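Local coordinates for uric acid degradation bifunctional protein TTL (Arabidopsis thaliana, PDB 2Q37) that hydrolyses 5-hydroxyisourate and decarboxylates the resulting OHCU to (S)-allantoin, the last two steps of urate degradation, the helical domain described here being the OHCU decarboxylase, at residues F75-I81 with F129-A135; E115-N120 with L144-K148; A58-F63 with A163-M167; Q80-T84 with Q101-F105; C34-E38 with D70-A74. One frame throughout, in Å; residues are numbered along the deposited sequence.

Interaction 1 (F75-I81 with F129-A135). With 3AL (1-[(4S)-2,5-dioxoimidazolidin-4-yl]urea), chain B.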
# COMPACT_ATOMS: atom_id res chain seq x y z
N PHE A 75 -0.15 -10.06 5.29
CA PHE A 75 0.79 -9.74 6.36
C PHE A 75 0.12 -9.99 7.71
O PHE A 75 0.72 -10.58 8.63
CB PHE A 75 1.25 -8.27 6.33
CG PHE A 75 1.88 -7.83 5.04
CD1 PHE A 75 2.53 -8.74 4.20
CD2 PHE A 75 1.87 -6.48 4.68
CE1 PHE A 75 3.16 -8.30 3.02
CE2 PHE A 75 2.49 -6.03 3.51
CZ PHE A 75 3.14 -6.94 2.68
N SER A 76 -1.12 -9.53 7.82
CA SER A 76 -1.89 -9.66 9.04
C SER A 76 -2.05 -11.11 9.49
O SER A 76 -2.19 -11.38 10.68
CB SER A 76 -3.28 -9.04 8.85
OG SER A 76 -4.07 -9.85 7.98
N ALA A 77 -2.01 -12.05 8.55
CA ALA A 77 -2.18 -13.46 8.90
C ALA A 77 -1.05 -14.05 9.75
O ALA A 77 -1.18 -15.17 10.26
CB ALA A 77 -2.35 -14.29 7.64
N HIS A 78 0.04 -13.31 9.90
CA HIS A 78 1.16 -13.85 10.67
C HIS A 78 1.24 -13.37 12.09
O HIS A 78 0.72 -12.32 12.45
CB HIS A 78 2.50 -13.48 10.03
CG HIS A 78 2.67 -13.94 8.62
ND1 HIS A 78 2.99 -15.24 8.30
CD2 HIS A 78 2.65 -13.26 7.45
CE1 HIS A 78 3.16 -15.34 6.99
NE2 HIS A 78 2.95 -14.15 6.46
N PRO A 79 1.90 -14.16 12.93
CA PRO A 79 2.08 -13.78 14.32
C PRO A 79 3.30 -12.84 14.29
O PRO A 79 4.20 -12.99 13.46
CB PRO A 79 2.40 -15.11 15.01
CG PRO A 79 3.02 -15.93 13.91
CD PRO A 79 2.13 -15.60 12.73
N GLN A 80 3.33 -11.85 15.18
CA GLN A 80 4.47 -10.94 15.22
C GLN A 80 5.72 -11.74 15.54
O GLN A 80 5.64 -12.88 16.02
CB GLN A 80 4.30 -9.90 16.31
CG GLN A 80 3.02 -9.13 16.29
CD GLN A 80 3.04 -7.99 17.29
OE1 GLN A 80 3.36 -8.20 18.48
NE2 GLN A 80 2.71 -6.79 16.83
N ILE A 81 6.89 -11.16 15.28
CA ILE A 81 8.14 -11.82 15.60
C ILE A 81 8.32 -11.66 17.11
O ILE A 81 8.55 -10.56 17.61
CB ILE A 81 9.33 -11.17 14.87
CG1 ILE A 81 9.25 -11.47 13.37
CG2 ILE A 81 10.64 -11.68 15.47
CD1 ILE A 81 9.29 -12.96 13.01
N PHE A 129 1.07 -1.92 9.34
CA PHE A 129 0.99 -3.37 9.29
C PHE A 129 2.12 -3.84 10.19
O PHE A 129 3.00 -3.05 10.54
CB PHE A 129 1.13 -3.89 7.85
CG PHE A 129 2.21 -3.20 7.06
CD1 PHE A 129 3.56 -3.55 7.22
CD2 PHE A 129 1.88 -2.19 6.14
CE1 PHE A 129 4.57 -2.90 6.48
CE2 PHE A 129 2.88 -1.53 5.39
CZ PHE A 129 4.23 -1.88 5.56
N ILE A 130 2.11 -5.11 10.60
CA ILE A 130 3.16 -5.60 11.48
C ILE A 130 4.50 -5.80 10.75
O ILE A 130 4.56 -5.77 9.52
CB ILE A 130 2.77 -6.95 12.16
CG1 ILE A 130 2.53 -8.03 11.11
CG2 ILE A 130 1.50 -6.78 12.97
CD1 ILE A 130 2.47 -9.42 11.70
N PHE A 131 5.56 -5.99 11.53
CA PHE A 131 6.89 -6.21 10.98
C PHE A 131 6.95 -7.64 10.37
O PHE A 131 6.78 -8.64 11.07
CB PHE A 131 7.91 -6.05 12.11
CG PHE A 131 9.32 -6.39 11.70
CD1 PHE A 131 9.99 -5.60 10.76
CD2 PHE A 131 9.98 -7.48 12.26
CE1 PHE A 131 11.32 -5.91 10.39
CE2 PHE A 131 11.31 -7.79 11.90
CZ PHE A 131 11.98 -7.01 10.97
N ILE A 132 7.21 -7.71 9.06
CA ILE A 132 7.28 -8.98 8.32
C ILE A 132 8.71 -9.30 7.89
O ILE A 132 9.38 -8.48 7.26
CB ILE A 132 6.40 -8.94 7.05
CG1 ILE A 132 4.96 -8.56 7.42
CG2 ILE A 132 6.42 -10.32 6.36
CD1 ILE A 132 4.26 -9.58 8.32
N ILE A 133 9.17 -10.49 8.22
CA ILE A 133 10.51 -10.91 7.86
C ILE A 133 10.50 -12.42 7.87
O ILE A 133 9.86 -13.02 8.74
CB ILE A 133 11.55 -10.43 8.90
CG1 ILE A 133 12.97 -10.57 8.34
CG2 ILE A 133 11.45 -11.27 10.17
CD1 ILE A 133 14.11 -10.18 9.36
N CYS A 134 11.17 -13.02 6.89
CA CYS A 134 11.26 -14.46 6.84
C CYS A 134 12.23 -14.82 7.96
O CYS A 134 13.39 -14.42 7.92
CB CYS A 134 11.80 -14.90 5.47
SG CYS A 134 11.91 -16.70 5.20
N ALA A 135 11.75 -15.51 8.98
CA ALA A 135 12.57 -15.94 10.12
C ALA A 135 13.04 -17.35 9.77
O ALA A 135 12.42 -18.02 8.93
CB ALA A 135 11.73 -15.97 11.37
C4 3AL B . 6.25 -14.42 9.89
C5 3AL B . 5.74 -15.75 10.15
O5 3AL B . 4.71 -16.19 10.58
N7 3AL B . 6.72 -16.71 9.82
C8 3AL B . 7.81 -15.98 9.36
O8 3AL B . 8.85 -16.51 8.98
N9 3AL B . 7.57 -14.61 9.40
N3 3AL B . 6.10 -13.55 11.05
C2 3AL B . 6.56 -12.16 10.89
N1 3AL B . 6.42 -11.44 11.85
O2 3AL B . 7.08 -11.78 9.73
O HOH W 1 6.54 -8.75 13.79
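Ile132 packs on Phe75 and His78 while its backbone runs alongside the bound (S)-allantoin. Its CB and CG2 face the ligand, with CG2 3.7 Å from O2 of (S)-allantoin. CG1 lies beside the backbone N (chi1 -55°), which turns it to the helix end, where it meets CB and CG of Phe75. The tip, CD1, is 3.8 Å from Phe75 CB and also touches His78 CD2. CD1 of Ile130 sits 3.5 Å from His78 O. The Phe75 ring turns its edge to the face of Phe129, with centroids 5.5 Å apart. These residues form much of the active site of the OHCU decarboxylase domain, from the end of helix 68-76 and loop 129-135; Glu100 adds a hydrogen bond to the ligand. His78 is the proton donor. Its ND1 makes a weak bond to O5 of (S)-allantoin, and NE2 is hydrogen-bonded to Gln166 OE1. Backbone groups of the loop bind the ligand: Ile133 N gives to O2, Ile133 O takes from N9 at 2.9 Å, and Ala135 N gives to O8 in a nearly straight bond (172°). The ureido N1 donates to Phe131 O and, from the other segment, to Pro79 O. A water joins Ile81 N to Phe131 O. Ile81 presses CG1 against Ile133 CG2 at 3.9 Å, and the same CG1 lies 3.2 Å from N1 of (S)-allantoin.

Interaction 2 (E115-N120 with L144-K148)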
# COMPACT_ATOMS: atom_id res chain seq x y z
N GLU A 115 12.17 -6.20 24.14
CA GLU A 115 12.28 -5.12 23.18
C GLU A 115 11.37 -5.41 21.99
O GLU A 115 10.65 -4.53 21.51
CB GLU A 115 13.72 -4.97 22.71
CG GLU A 115 14.62 -4.32 23.73
CD GLU A 115 15.89 -3.77 23.13
OE1 GLU A 115 15.81 -2.94 22.20
OE2 GLU A 115 16.99 -4.17 23.59
N LEU A 116 11.38 -6.66 21.54
CA LEU A 116 10.58 -7.09 20.40
C LEU A 116 9.12 -6.70 20.56
O LEU A 116 8.55 -6.04 19.68
CB LEU A 116 10.71 -8.60 20.21
CG LEU A 116 11.09 -9.18 18.84
CD1 LEU A 116 11.52 -8.09 17.89
CD2 LEU A 116 12.22 -10.20 19.02
N ALA A 117 8.53 -7.09 21.69
CA ALA A 117 7.12 -6.82 21.97
C ALA A 117 6.83 -5.33 22.00
O ALA A 117 5.69 -4.90 21.76
CB ALA A 117 6.72 -7.44 23.29
N GLU A 118 7.86 -4.55 22.29
CA GLU A 118 7.73 -3.10 22.34
C GLU A 118 7.89 -2.45 20.96
O GLU A 118 7.05 -1.64 20.56
CB GLU A 118 8.75 -2.52 23.32
CG GLU A 118 8.19 -2.34 24.72
CD GLU A 118 9.24 -2.52 25.82
OE1 GLU A 118 10.35 -1.95 25.70
OE2 GLU A 118 8.93 -3.24 26.80
N TRP A 119 8.95 -2.80 20.25
CA TRP A 119 9.17 -2.23 18.93
C TRP A 119 8.12 -2.67 17.91
O TRP A 119 7.88 -1.95 16.93
CB TRP A 119 10.56 -2.57 18.42
CG TRP A 119 11.62 -1.68 18.98
CD1 TRP A 119 12.30 -1.85 20.16
CD2 TRP A 119 12.14 -0.48 18.39
NE1 TRP A 119 13.21 -0.83 20.33
CE2 TRP A 119 13.13 0.02 19.26
CE3 TRP A 119 11.86 0.21 17.20
CZ2 TRP A 119 13.85 1.19 18.98
CZ3 TRP A 119 12.57 1.37 16.92
CH2 TRP A 119 13.56 1.85 17.81
N ASN A 120 7.50 -3.84 18.12
CA ASN A 120 6.46 -4.31 17.21
C ASN A 120 5.30 -3.36 17.27
O ASN A 120 4.64 -3.07 16.26
CB ASN A 120 5.98 -5.71 17.58
CG ASN A 120 6.72 -6.78 16.83
OD1 ASN A 120 6.68 -6.82 15.60
ND2 ASN A 120 7.39 -7.67 17.55
N LEU A 144 15.32 -8.33 15.82
CA LEU A 144 15.01 -7.09 16.55
C LEU A 144 15.86 -5.98 15.91
O LEU A 144 15.41 -4.85 15.72
CB LEU A 144 15.36 -7.28 18.03
CG LEU A 144 15.12 -6.21 19.11
CD1 LEU A 144 16.20 -5.16 19.03
CD2 LEU A 144 13.74 -5.59 18.96
N HIS A 145 17.09 -6.33 15.56
CA HIS A 145 18.00 -5.39 14.93
C HIS A 145 17.53 -5.02 13.52
O HIS A 145 17.65 -3.86 13.10
CB HIS A 145 19.40 -5.98 14.88
CG HIS A 145 20.38 -5.14 14.12
ND1 HIS A 145 20.87 -3.95 14.61
CD2 HIS A 145 20.92 -5.30 12.89
CE1 HIS A 145 21.67 -3.40 13.71
NE2 HIS A 145 21.72 -4.20 12.65
N ALA A 146 17.03 -6.01 12.77
CA ALA A 146 16.54 -5.75 11.42
C ALA A 146 15.28 -4.88 11.50
O ALA A 146 15.02 -4.08 10.60
CB ALA A 146 16.22 -7.05 10.70
N LEU A 147 14.51 -5.05 12.58
CA LEU A 147 13.30 -4.26 12.79
C LEU A 147 13.68 -2.80 13.08
O LEU A 147 13.17 -1.89 12.41
CB LEU A 147 12.47 -4.86 13.94
CG LEU A 147 11.30 -4.18 14.68
CD1 LEU A 147 10.90 -2.87 14.04
CD2 LEU A 147 10.14 -5.15 14.72
N LYS A 148 14.56 -2.57 14.05
CA LYS A 148 15.01 -1.21 14.39
C LYS A 148 15.57 -0.53 13.14
O LYS A 148 15.31 0.65 12.88
CB LYS A 148 16.11 -1.24 15.45
CG LYS A 148 15.63 -1.42 16.86
CD LYS A 148 16.83 -1.50 17.79
CE LYS A 148 16.38 -1.73 19.23
NZ LYS A 148 17.42 -2.51 19.97
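The Trp119 indole carries Lys148 on one face: CG stands 3.7 Å from the centroid of the six-membered ring, only 9° off the normal, a CH-pi contact. Glu115 O lies at the indole edge, in its plane, and Tyr151 packs edge-to-face with the ring. The lysine chain is extended beyond CG and runs across the indole. Its CE passes 3.5 Å from Trp119 NE1. NZ reaches Glu115 OE1 at 2.8 Å, a salt bridge in which NZ comes to the syn side of OE1, somewhat out of the carboxylate plane. Leu144 packs beside them. Its CD2 touches Leu116 CD1 at 3.5 Å and Glu115 CB at 3.8 Å. Leu147 CG lies against Trp119 CB. The ND2 of Asn120 is held by Ile81 O. Leu147 also touches Phe131, a ligand-binding residue, which puts this layer next to the pocket. Segments 115-120 and 144-148 run near-parallel, 25° apart, on helices 110-127 and 140-150. With leucines between them and the salt bridge and indole at the partly exposed side, this is helix-helix packing in an all-helical domain.

Interaction 3 (A58-F63 with A163-M167)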
# COMPACT_ATOMS: atom_id res chain seq x y z
N ALA A 58 3.85 -18.19 -8.77
CA ALA A 58 3.44 -17.60 -7.51
C ALA A 58 4.02 -16.20 -7.41
O ALA A 58 3.33 -15.24 -7.08
CB ALA A 58 3.93 -18.46 -6.35
N ARG A 59 5.30 -16.08 -7.73
CA ARG A 59 5.95 -14.78 -7.67
C ARG A 59 5.33 -13.76 -8.62
O ARG A 59 5.17 -12.60 -8.26
CB ARG A 59 7.43 -14.91 -8.00
CG ARG A 59 8.21 -15.69 -6.99
CD ARG A 59 9.66 -15.68 -7.41
NE ARG A 59 10.54 -16.40 -6.51
CZ ARG A 59 11.56 -17.14 -6.92
NH1 ARG A 59 11.82 -17.27 -8.21
NH2 ARG A 59 12.33 -17.75 -6.04
N ASP A 60 4.97 -14.19 -9.83
CA ASP A 60 4.40 -13.24 -10.78
C ASP A 60 3.03 -12.77 -10.32
O ASP A 60 2.71 -11.58 -10.42
CB ASP A 60 4.30 -13.84 -12.18
CG ASP A 60 4.00 -12.79 -13.24
OD1 ASP A 60 4.96 -12.11 -13.70
OD2 ASP A 60 2.80 -12.62 -13.61
N ILE A 61 2.23 -13.68 -9.80
CA ILE A 61 0.92 -13.31 -9.32
C ILE A 61 1.07 -12.36 -8.11
O ILE A 61 0.39 -11.33 -8.01
CB ILE A 61 0.14 -14.55 -8.89
CG1 ILE A 61 -0.20 -15.38 -10.12
CG2 ILE A 61 -1.11 -14.15 -8.10
CD1 ILE A 61 -0.85 -16.72 -9.80
N TRP A 62 1.97 -12.72 -7.21
CA TRP A 62 2.19 -11.93 -6.00
C TRP A 62 2.71 -10.53 -6.29
O TRP A 62 2.20 -9.55 -5.74
CB TRP A 62 3.16 -12.68 -5.08
CG TRP A 62 3.50 -11.95 -3.85
CD1 TRP A 62 4.69 -11.32 -3.57
CD2 TRP A 62 2.65 -11.70 -2.73
NE1 TRP A 62 4.62 -10.70 -2.35
CE2 TRP A 62 3.38 -10.92 -1.81
CE3 TRP A 62 1.34 -12.08 -2.41
CZ2 TRP A 62 2.84 -10.49 -0.59
CZ3 TRP A 62 0.80 -11.66 -1.19
CH2 TRP A 62 1.55 -10.87 -0.30
N PHE A 63 3.71 -10.43 -7.15
CA PHE A 63 4.30 -9.14 -7.49
C PHE A 63 3.59 -8.33 -8.58
O PHE A 63 3.76 -7.11 -8.64
CB PHE A 63 5.77 -9.33 -7.90
CG PHE A 63 6.68 -9.65 -6.76
CD1 PHE A 63 6.83 -8.74 -5.71
CD2 PHE A 63 7.36 -10.87 -6.71
CE1 PHE A 63 7.66 -9.05 -4.62
CE2 PHE A 63 8.20 -11.19 -5.63
CZ PHE A 63 8.35 -10.28 -4.58
N ALA A 163 6.63 -7.16 1.35
CA ALA A 163 6.06 -7.97 0.26
C ALA A 163 7.03 -9.05 -0.16
O ALA A 163 6.64 -10.18 -0.47
CB ALA A 163 5.70 -7.07 -0.96
N MSE A 164 8.31 -8.69 -0.18
CA MSE A 164 9.38 -9.59 -0.55
C MSE A 164 9.63 -10.64 0.55
O MSE A 164 9.79 -11.83 0.27
CB MSE A 164 10.64 -8.78 -0.80
CG MSE A 164 11.83 -9.59 -1.22
SE MSE A 164 13.39 -8.47 -1.18
CE MSE A 164 12.65 -6.86 -2.04
N GLU A 165 9.68 -10.18 1.80
CA GLU A 165 9.86 -11.09 2.92
C GLU A 165 8.70 -12.12 2.91
O GLU A 165 8.91 -13.32 3.11
CB GLU A 165 9.87 -10.31 4.22
CG GLU A 165 11.12 -9.51 4.43
CD GLU A 165 12.35 -10.38 4.32
OE1 GLU A 165 12.42 -11.38 5.06
OE2 GLU A 165 13.25 -10.07 3.51
N GLN A 166 7.48 -11.64 2.67
CA GLN A 166 6.30 -12.48 2.62
C GLN A 166 6.44 -13.52 1.52
O GLN A 166 6.06 -14.67 1.69
CB GLN A 166 5.07 -11.59 2.37
CG GLN A 166 3.82 -12.28 1.91
CD GLN A 166 3.24 -13.18 2.97
OE1 GLN A 166 3.11 -12.81 4.13
NE2 GLN A 166 2.86 -14.39 2.56
N MSE A 167 6.98 -13.11 0.39
CA MSE A 167 7.13 -14.02 -0.72
C MSE A 167 8.16 -15.09 -0.38
O MSE A 167 7.99 -16.24 -0.75
CB MSE A 167 7.57 -13.28 -1.98
CG MSE A 167 7.60 -14.16 -3.22
SE MSE A 167 5.85 -14.89 -3.71
CE MSE A 167 6.21 -16.81 -3.44
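The short helical segments 58-63 and 163-167 run roughly antiparallel, at 153°; their axes approach to 11.0 Å, and the CA atoms of Arg59 and Met167 are the nearest pair. Met167, a selenomethionine, is the knob. It enters a hole formed by Ala58, Arg59, Trp62 and Phe63. Its CG leaves anti to the backbone N (chi1 -174°) and touches Phe63 CE2 at 3.9 Å. The chain then bends, bringing SE to 3.7 Å from Trp62 CB and obliquely beside the indole, a Met-aromatic contact. CE of Met167 ends 4.0 Å from Ala58 CB. Trp62 slides past Met167 in the opposite direction. Its NE1 donates to Ala163 O at 2.8 Å from above the carbonyl plane. Met167 N reaches the same oxygen from the opposite face, in a helical bond. Packing is tight at the far end of the indole, where Trp62 CZ2 is 3.2 Å from Gln166 CG. At the partly exposed side, Arg59 forms a salt bridge with Glu171. The indole N-H is thus satisfied in a buried interface by a carbonyl that already serves its helix. Trp62 also packs against the aliphatic part of Gln166, whose amide oxygen accepts from the catalytic His78, so this contact probably forms part of the active site's second shell.

Interaction 4 (Q80-T84 with Q101-F105). With 3AL (1-[(4S)-2,5-dioxoimidazolidin-4-yl]urea), chain B.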
# COMPACT_ATOMS: atom_id res chain seq x y z
N GLN A 80 3.33 -11.85 15.18
CA GLN A 80 4.47 -10.94 15.22
C GLN A 80 5.72 -11.74 15.54
O GLN A 80 5.64 -12.88 16.02
CB GLN A 80 4.30 -9.90 16.31
CG GLN A 80 3.02 -9.13 16.29
CD GLN A 80 3.04 -7.99 17.29
OE1 GLN A 80 3.36 -8.20 18.48
NE2 GLN A 80 2.71 -6.79 16.83
N ILE A 81 6.89 -11.16 15.28
CA ILE A 81 8.14 -11.82 15.60
C ILE A 81 8.32 -11.66 17.11
O ILE A 81 8.55 -10.56 17.61
CB ILE A 81 9.33 -11.17 14.87
CG1 ILE A 81 9.25 -11.47 13.37
CG2 ILE A 81 10.64 -11.68 15.47
CD1 ILE A 81 9.29 -12.96 13.01
N GLY A 82 8.22 -12.78 17.83
CA GLY A 82 8.36 -12.74 19.27
C GLY A 82 7.14 -13.39 19.91
O GLY A 82 7.03 -13.49 21.13
N ASN A 83 6.21 -13.81 19.06
CA ASN A 83 5.00 -14.48 19.50
C ASN A 83 4.91 -15.78 18.71
O ASN A 83 5.66 -16.00 17.77
CB ASN A 83 3.76 -13.63 19.21
CG ASN A 83 3.67 -12.43 20.11
OD1 ASN A 83 3.79 -12.55 21.32
ND2 ASN A 83 3.46 -11.26 19.52
N THR A 84 3.98 -16.63 19.12
CA THR A 84 3.77 -17.90 18.44
C THR A 84 2.35 -17.89 17.91
O THR A 84 1.52 -17.08 18.32
CB THR A 84 3.97 -19.08 19.41
OG1 THR A 84 3.02 -18.98 20.48
CG2 THR A 84 5.39 -19.06 20.00
N GLN A 101 10.04 -19.78 13.25
CA GLN A 101 10.64 -19.20 14.44
C GLN A 101 11.25 -20.18 15.45
O GLN A 101 11.67 -19.78 16.55
CB GLN A 101 9.62 -18.31 15.13
CG GLN A 101 9.70 -16.87 14.70
CD GLN A 101 8.84 -15.97 15.57
OE1 GLN A 101 7.62 -15.96 15.46
NE2 GLN A 101 9.49 -15.21 16.45
N SER A 102 11.32 -21.46 15.09
CA SER A 102 11.89 -22.47 15.98
C SER A 102 13.30 -22.11 16.44
O SER A 102 13.57 -22.12 17.64
CB SER A 102 11.90 -23.83 15.30
OG SER A 102 12.16 -23.69 13.92
N THR A 103 14.18 -21.78 15.49
CA THR A 103 15.56 -21.39 15.79
C THR A 103 15.60 -20.20 16.75
O THR A 103 16.34 -20.19 17.73
CB THR A 103 16.31 -21.00 14.50
OG1 THR A 103 16.53 -22.16 13.70
CG2 THR A 103 17.64 -20.33 14.81
N ALA A 104 14.79 -19.20 16.48
CA ALA A 104 14.78 -18.04 17.34
C ALA A 104 14.31 -18.39 18.77
O ALA A 104 14.79 -17.79 19.74
CB ALA A 104 13.92 -16.95 16.73
N PHE A 105 13.36 -19.32 18.90
CA PHE A 105 12.89 -19.68 20.25
C PHE A 105 13.84 -20.62 20.96
O PHE A 105 13.96 -20.58 22.18
CB PHE A 105 11.47 -20.23 20.21
CG PHE A 105 10.43 -19.16 20.21
CD1 PHE A 105 10.33 -18.29 21.29
CD2 PHE A 105 9.61 -18.96 19.10
CE1 PHE A 105 9.43 -17.25 21.27
CE2 PHE A 105 8.70 -17.91 19.07
CZ PHE A 105 8.62 -17.05 20.15
C4 3AL B . 6.25 -14.42 9.89
C5 3AL B . 5.74 -15.75 10.15
O5 3AL B . 4.71 -16.19 10.58
N7 3AL B . 6.72 -16.71 9.82
C8 3AL B . 7.81 -15.98 9.36
O8 3AL B . 8.85 -16.51 8.98
N9 3AL B . 7.57 -14.61 9.40
N3 3AL B . 6.10 -13.55 11.05
C2 3AL B . 6.56 -12.16 10.89
N1 3AL B . 6.42 -11.44 11.85
O2 3AL B . 7.08 -11.78 9.73
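Gln101 and Gly82 form the close part of this contact. The glutamine chain is extended beyond CG and carries its amide into the bend of residues 80-84. The flat amide of Gln101 sits in the bend, close to Gly82 N and Asn83 O. Ile81 CG2 packs beside the amide end of the glutamine. The bend is close to a type II beta turn: Asn83 N donates to Gln80 O at 3.2 Å, and Gly82 takes the third position with a positive phi of 126°. At these angles a CB would jam against the carbonyl O of Ile81, and glycine has none. Facing the turn, Gln101 is the N-cap of the short helix 102-105, and its carbonyl receives Phe105 N. The CG1 branch of Ile81 points into the (S)-allantoin pocket, while Gln101 also touches Ala135, so the turn and the helix start lie next to the ligand site. Towards solvent the contact is looser. There Phe105 brings its ring edge to the backbone, with Asn83 O in the ring plane, 3.8 Å from Phe105 CE2. Thr84 adds its methyl obliquely, CG2 being 3.6 Å from CE2 of Phe105. Asn83 points its CB away from the helix, and both Asn83 and Thr84 are exposed. Phe105 also meets His140 edge-to-face and touches Leu113 of helix 110-127.

Interaction 5 (C34-E38 with D70-A74)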
# COMPACT_ATOMS: atom_id res chain seq x y z
N CYS A 34 -0.09 -18.37 2.41
CA CYS A 34 -0.11 -16.95 2.04
C CYS A 34 -1.47 -16.38 2.46
O CYS A 34 -2.49 -16.64 1.82
CB CYS A 34 0.09 -16.77 0.52
SG CYS A 34 0.85 -15.18 -0.01
N GLY A 35 -1.47 -15.60 3.54
CA GLY A 35 -2.71 -15.03 4.05
C GLY A 35 -3.56 -14.23 3.07
O GLY A 35 -4.58 -13.66 3.46
N SER A 36 -3.14 -14.19 1.80
CA SER A 36 -3.89 -13.45 0.78
C SER A 36 -4.96 -14.33 0.14
O SER A 36 -4.65 -15.35 -0.50
CB SER A 36 -2.94 -12.92 -0.30
OG SER A 36 -3.67 -12.31 -1.36
N SER A 37 -6.21 -13.93 0.30
CA SER A 37 -7.34 -14.66 -0.26
C SER A 37 -7.23 -14.67 -1.78
O SER A 37 -7.43 -15.70 -2.42
CB SER A 37 -8.65 -13.99 0.16
OG SER A 37 -8.76 -13.93 1.58
N GLU A 38 -6.90 -13.50 -2.34
CA GLU A 38 -6.77 -13.33 -3.78
C GLU A 38 -5.66 -14.21 -4.35
O GLU A 38 -5.84 -14.86 -5.38
CB GLU A 38 -6.49 -11.86 -4.10
CG GLU A 38 -6.57 -11.54 -5.58
CD GLU A 38 -7.82 -12.12 -6.23
OE1 GLU A 38 -8.93 -11.96 -5.66
OE2 GLU A 38 -7.68 -12.75 -7.30
N ASP A 70 -4.34 -6.84 -0.88
CA ASP A 70 -4.10 -8.26 -0.71
C ASP A 70 -2.80 -8.47 0.07
O ASP A 70 -2.71 -9.37 0.90
CB ASP A 70 -4.03 -8.94 -2.08
CG ASP A 70 -5.34 -8.81 -2.85
OD1 ASP A 70 -6.43 -8.93 -2.21
OD2 ASP A 70 -5.28 -8.61 -4.10
N TRP A 71 -1.79 -7.63 -0.20
CA TRP A 71 -0.52 -7.74 0.51
C TRP A 71 -0.79 -7.54 2.00
O TRP A 71 -0.24 -8.25 2.85
CB TRP A 71 0.47 -6.65 0.04
CG TRP A 71 1.19 -6.93 -1.26
CD1 TRP A 71 1.02 -8.01 -2.08
CD2 TRP A 71 2.18 -6.09 -1.89
NE1 TRP A 71 1.83 -7.89 -3.19
CE2 TRP A 71 2.55 -6.73 -3.09
CE3 TRP A 71 2.78 -4.88 -1.55
CZ2 TRP A 71 3.50 -6.19 -3.97
CZ3 TRP A 71 3.73 -4.33 -2.42
CH2 TRP A 71 4.08 -4.99 -3.62
N LEU A 72 -1.62 -6.55 2.30
CA LEU A 72 -1.95 -6.21 3.69
C LEU A 72 -2.71 -7.33 4.41
O LEU A 72 -2.48 -7.57 5.60
CB LEU A 72 -2.77 -4.92 3.75
CG LEU A 72 -2.06 -3.69 3.17
CD1 LEU A 72 -2.98 -2.46 3.35
CD2 LEU A 72 -0.69 -3.48 3.88
N GLU A 73 -3.59 -8.00 3.68
CA GLU A 73 -4.35 -9.08 4.27
C GLU A 73 -3.37 -10.19 4.63
O GLU A 73 -3.42 -10.74 5.75
CB GLU A 73 -5.41 -9.62 3.29
CG GLU A 73 -6.26 -10.75 3.89
CD GLU A 73 -7.40 -11.21 2.98
OE1 GLU A 73 -7.16 -11.45 1.77
OE2 GLU A 73 -8.54 -11.34 3.48
N ALA A 74 -2.48 -10.51 3.70
CA ALA A 74 -1.52 -11.57 3.93
C ALA A 74 -0.55 -11.31 5.08
O ALA A 74 -0.19 -12.26 5.79
CB ALA A 74 -0.75 -11.87 2.65
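Glu73 reaches across to Ser37 and buries more surface here than any other residue. CG stands anti to the backbone N (chi1 -178°) and the chain is extended beyond it, which carries the carboxylate to the start of helix 37-44. There OE1 takes two bonds: from Ser37 N at 3.0 Å, almost straight at 168°, and from Ser37 OG, also at 3.0 Å. Both donors come from the same face, above the carboxylate plane. On the way, Glu73 CG passes 3.4 Å from Gly35 O. An acidic group at a helix N-terminus would be expected to interact well with the helix dipole. Ser36 is the N-cap of that helix and its OG accepts from Phe39 N, so side chains from both segments serve the first turn. The contact joins the start of helix 37-44, in the region required for BRI1 binding, to helix 68-76. Ala74 makes the closest backbone approach. Its CA is 3.5 Å from Gly35 C, and its CB lies 3.4 Å from Ser36 N. Gly35 has no side chain; a CB there would run into Ala74 O. Asp70, one turn before Ala74 in its helix, meets Ser36 OG with its CB. Its carboxylate leans on the aliphatic part of Glu38, with OD2 3.5 Å from Glu38 CB. The two acids do not pair: Asp70 OD2 accepts from Asn67 N, and Glu38 OE2 from Gln42.

Interaction 1 holds the ligand and the catalytic His78, and the other four contacts all touch it. Interaction 3 probably forms part of the second shell: Gln166 OE1 is 2.7 Å from His78 NE2, and Glu165 OE1 is 2.8 Å from Cys134 N. Interaction 4 shares Gln80 and Ile81 with it. Interaction 2 reaches the same loop, with Asn120 ND2 3.1 Å from Ile81 O. Interaction 5 uses the same helix, 68-76, and joins interaction 3 where Trp62 O lies 3.1 Å from Trp71 NE1. Interactions 2 and 3 lie on opposite sides of the chain's centre, about 24 Å apart between centres, with the pocket region of interaction 1 between them.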